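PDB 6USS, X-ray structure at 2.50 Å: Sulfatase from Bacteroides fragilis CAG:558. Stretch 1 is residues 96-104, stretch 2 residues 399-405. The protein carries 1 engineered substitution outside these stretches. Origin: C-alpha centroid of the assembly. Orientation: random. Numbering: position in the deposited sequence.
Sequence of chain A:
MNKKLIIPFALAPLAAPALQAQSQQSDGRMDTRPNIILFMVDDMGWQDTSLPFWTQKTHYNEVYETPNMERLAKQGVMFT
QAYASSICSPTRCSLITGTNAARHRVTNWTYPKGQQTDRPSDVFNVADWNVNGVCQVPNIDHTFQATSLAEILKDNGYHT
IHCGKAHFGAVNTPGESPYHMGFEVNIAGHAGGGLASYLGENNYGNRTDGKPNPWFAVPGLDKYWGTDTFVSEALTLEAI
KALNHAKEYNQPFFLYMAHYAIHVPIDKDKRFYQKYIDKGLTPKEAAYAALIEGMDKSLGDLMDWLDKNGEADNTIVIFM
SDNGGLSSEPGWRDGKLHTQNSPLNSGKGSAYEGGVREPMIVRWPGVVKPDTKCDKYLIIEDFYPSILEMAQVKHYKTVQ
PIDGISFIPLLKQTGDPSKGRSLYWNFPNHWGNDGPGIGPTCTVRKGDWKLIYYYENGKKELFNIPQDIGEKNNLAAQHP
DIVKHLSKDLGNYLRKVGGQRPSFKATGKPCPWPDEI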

# COMPACT_ATOMS: atom_id res chain seq x y z
N ILE A 96 1.46 4.38 -16.47
CA ILE A 96 2.04 4.13 -15.15
C ILE A 96 3.57 4.05 -15.20
O ILE A 96 4.22 4.25 -14.16
CB ILE A 96 1.39 2.86 -14.58
CG1 ILE A 96 1.25 2.98 -13.06
CG2 ILE A 96 2.16 1.62 -14.97
CD1 ILE A 96 0.23 4.02 -12.61
N THR A 97 4.16 3.79 -16.37
CA THR A 97 5.60 3.65 -16.48
C THR A 97 6.26 4.72 -17.33
O THR A 97 7.49 4.74 -17.40
CB THR A 97 5.97 2.28 -17.10
OG1 THR A 97 5.55 2.24 -18.48
CG2 THR A 97 5.35 1.10 -16.33
N GLY A 98 5.50 5.58 -18.01
CA GLY A 98 6.11 6.60 -18.84
C GLY A 98 6.86 6.07 -20.04
O GLY A 98 7.67 6.79 -20.63
N THR A 99 6.57 4.83 -20.42
CA THR A 99 7.27 4.09 -21.46
C THR A 99 6.33 3.93 -22.64
O THR A 99 5.12 3.73 -22.46
CB THR A 99 7.70 2.72 -20.89
OG1 THR A 99 8.92 2.86 -20.13
CG2 THR A 99 7.93 1.72 -21.97
N ASN A 100 6.86 4.08 -23.86
CA ASN A 100 6.10 3.73 -25.05
C ASN A 100 5.83 2.22 -25.09
O ASN A 100 6.66 1.41 -24.66
CB ASN A 100 6.84 4.17 -26.32
CG ASN A 100 6.11 3.75 -27.60
OD1 ASN A 100 6.46 2.75 -28.22
ND2 ASN A 100 5.10 4.51 -27.99
N ALA A 101 4.66 1.84 -25.63
CA ALA A 101 4.24 0.44 -25.57
C ALA A 101 5.25 -0.50 -26.24
O ALA A 101 5.45 -1.63 -25.80
CB ALA A 101 2.85 0.29 -26.19
N ALA A 102 5.90 -0.04 -27.31
CA ALA A 102 6.84 -0.90 -28.01
C ALA A 102 7.95 -1.34 -27.07
O ALA A 102 8.40 -2.49 -27.14
CB ALA A 102 7.42 -0.19 -29.24
N ARG A 103 8.37 -0.46 -26.16
CA ARG A 103 9.44 -0.77 -25.23
C ARG A 103 8.97 -1.68 -24.09
O ARG A 103 9.69 -2.61 -23.71
CB ARG A 103 10.05 0.51 -24.68
CG ARG A 103 11.17 0.27 -23.70
CD ARG A 103 11.44 1.49 -22.85
NE ARG A 103 11.74 2.67 -23.65
CZ ARG A 103 12.90 2.87 -24.27
NH1 ARG A 103 13.85 1.96 -24.19
NH2 ARG A 103 13.11 3.98 -24.96
N HIS A 104 7.79 -1.43 -23.51
CA HIS A 104 7.47 -2.27 -22.36
C HIS A 104 6.84 -3.60 -22.74
O HIS A 104 6.74 -4.49 -21.89
CB HIS A 104 6.59 -1.52 -21.34
CG HIS A 104 5.26 -1.08 -21.86
ND1 HIS A 104 4.30 -1.96 -22.34
CD2 HIS A 104 4.70 0.16 -21.93
CE1 HIS A 104 3.23 -1.28 -22.70
NE2 HIS A 104 3.44 0.01 -22.46
N VAL A 399 14.10 3.36 -12.89
CA VAL A 399 14.88 2.23 -13.41
C VAL A 399 14.79 2.16 -14.92
O VAL A 399 15.73 1.69 -15.58
CB VAL A 399 14.46 0.89 -12.77
CG1 VAL A 399 14.70 0.90 -11.25
CG2 VAL A 399 13.00 0.55 -13.10
N GLN A 400 13.68 2.59 -15.50
CA GLN A 400 13.43 2.47 -16.93
C GLN A 400 13.54 3.84 -17.60
O GLN A 400 13.29 4.87 -16.96
CB GLN A 400 12.03 1.91 -17.21
CG GLN A 400 10.89 2.92 -17.06
CD GLN A 400 10.62 3.34 -15.61
OE1 GLN A 400 11.37 3.00 -14.69
NE2 GLN A 400 9.52 4.06 -15.39
N PRO A 401 13.90 3.88 -18.89
CA PRO A 401 13.87 5.16 -19.62
C PRO A 401 12.45 5.70 -19.70
O PRO A 401 11.48 4.94 -19.71
CB PRO A 401 14.39 4.80 -21.02
CG PRO A 401 14.96 3.43 -20.90
CD PRO A 401 14.22 2.76 -19.78
N ILE A 402 12.34 7.03 -19.77
CA ILE A 402 11.04 7.69 -19.86
C ILE A 402 10.85 8.18 -21.29
O ILE A 402 11.50 9.15 -21.71
CB ILE A 402 10.90 8.83 -18.86
CG1 ILE A 402 11.19 8.31 -17.45
CG2 ILE A 402 9.50 9.41 -18.91
CD1 ILE A 402 10.15 7.36 -16.96
N ASP A 403 9.96 7.53 -22.03
CA ASP A 403 9.66 7.94 -23.40
C ASP A 403 8.66 9.10 -23.48
O ASP A 403 8.70 9.87 -24.44
CB ASP A 403 9.16 6.73 -24.18
CG ASP A 403 10.16 5.57 -24.16
OD1 ASP A 403 11.33 5.79 -24.57
OD2 ASP A 403 9.82 4.46 -23.73
N GLY A 404 7.78 9.26 -22.49
CA GLY A 404 6.84 10.36 -22.52
C GLY A 404 7.55 11.71 -22.54
O GLY A 404 8.67 11.86 -22.04
N ILE A 405 6.89 12.69 -23.15
CA ILE A 405 7.37 14.07 -23.21
C ILE A 405 6.32 14.95 -22.55
O ILE A 405 5.15 14.91 -22.94
CB ILE A 405 7.63 14.53 -24.66
CG1 ILE A 405 8.61 13.61 -25.38
CG2 ILE A 405 8.18 15.94 -24.66
CD1 ILE A 405 10.00 13.62 -24.78

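The contact is a compact, largely polar junction in which a turn linking two helical segments is fastened to an irregular segment by backbone hydrogen bonds and a bidentate arginine–aspartate salt bridge, burying 389 Å² in total. Residues at least 298 positions apart in sequence are brought together, and the backbones come closest at Gly98 and Thr99, whose CA atoms lie 5.2 Å from Ile402 CA and 4.9 Å from Asp403 CA, respectively.

Gly98 leaves the first helix with positive phi, a conformation that favours glycine. Its lack of a side chain also matters here, because an ideal CB would sit only 3.3 Å from Ile402 CD1. The carbonyl Gly98 O receives Gly404 N at 3.1 Å in a well-aligned hydrogen bond and Asp403 N at 2.8 Å in a weak, more bent one. One residue earlier, Thr97 O, at the end of the helix, accepts a nearly linear bond from Gln400 NE2 (2.9 Å). Thr99 OG1 adds a weak hydrogen bond to Pro401 O at 3.3 Å.

The Asp403 side chain makes the charged part of the contact. Its carboxylate meets the Arg103 guanidinium edge-on, with Arg103 NE bound to Asp403 OD2 and Arg103 NH2 to Asp403 OD1, both at 2.6 Å, so that charge attraction is combined with two well-directed hydrogen bonds. Asp403 OD2 also accepts from Asn100 N at 3.0 Å, tying the same carboxylate to the backbone just before the second helix. The Asn100 side chain leads away from this contact and caps that helix, Asn100 OD1 accepting from Ala102 N at 3.0 Å. Pro401 covers one face of the guanidinium, its CG 3.8 Å from Arg103 NH1, while the carboxylate lies at its edge.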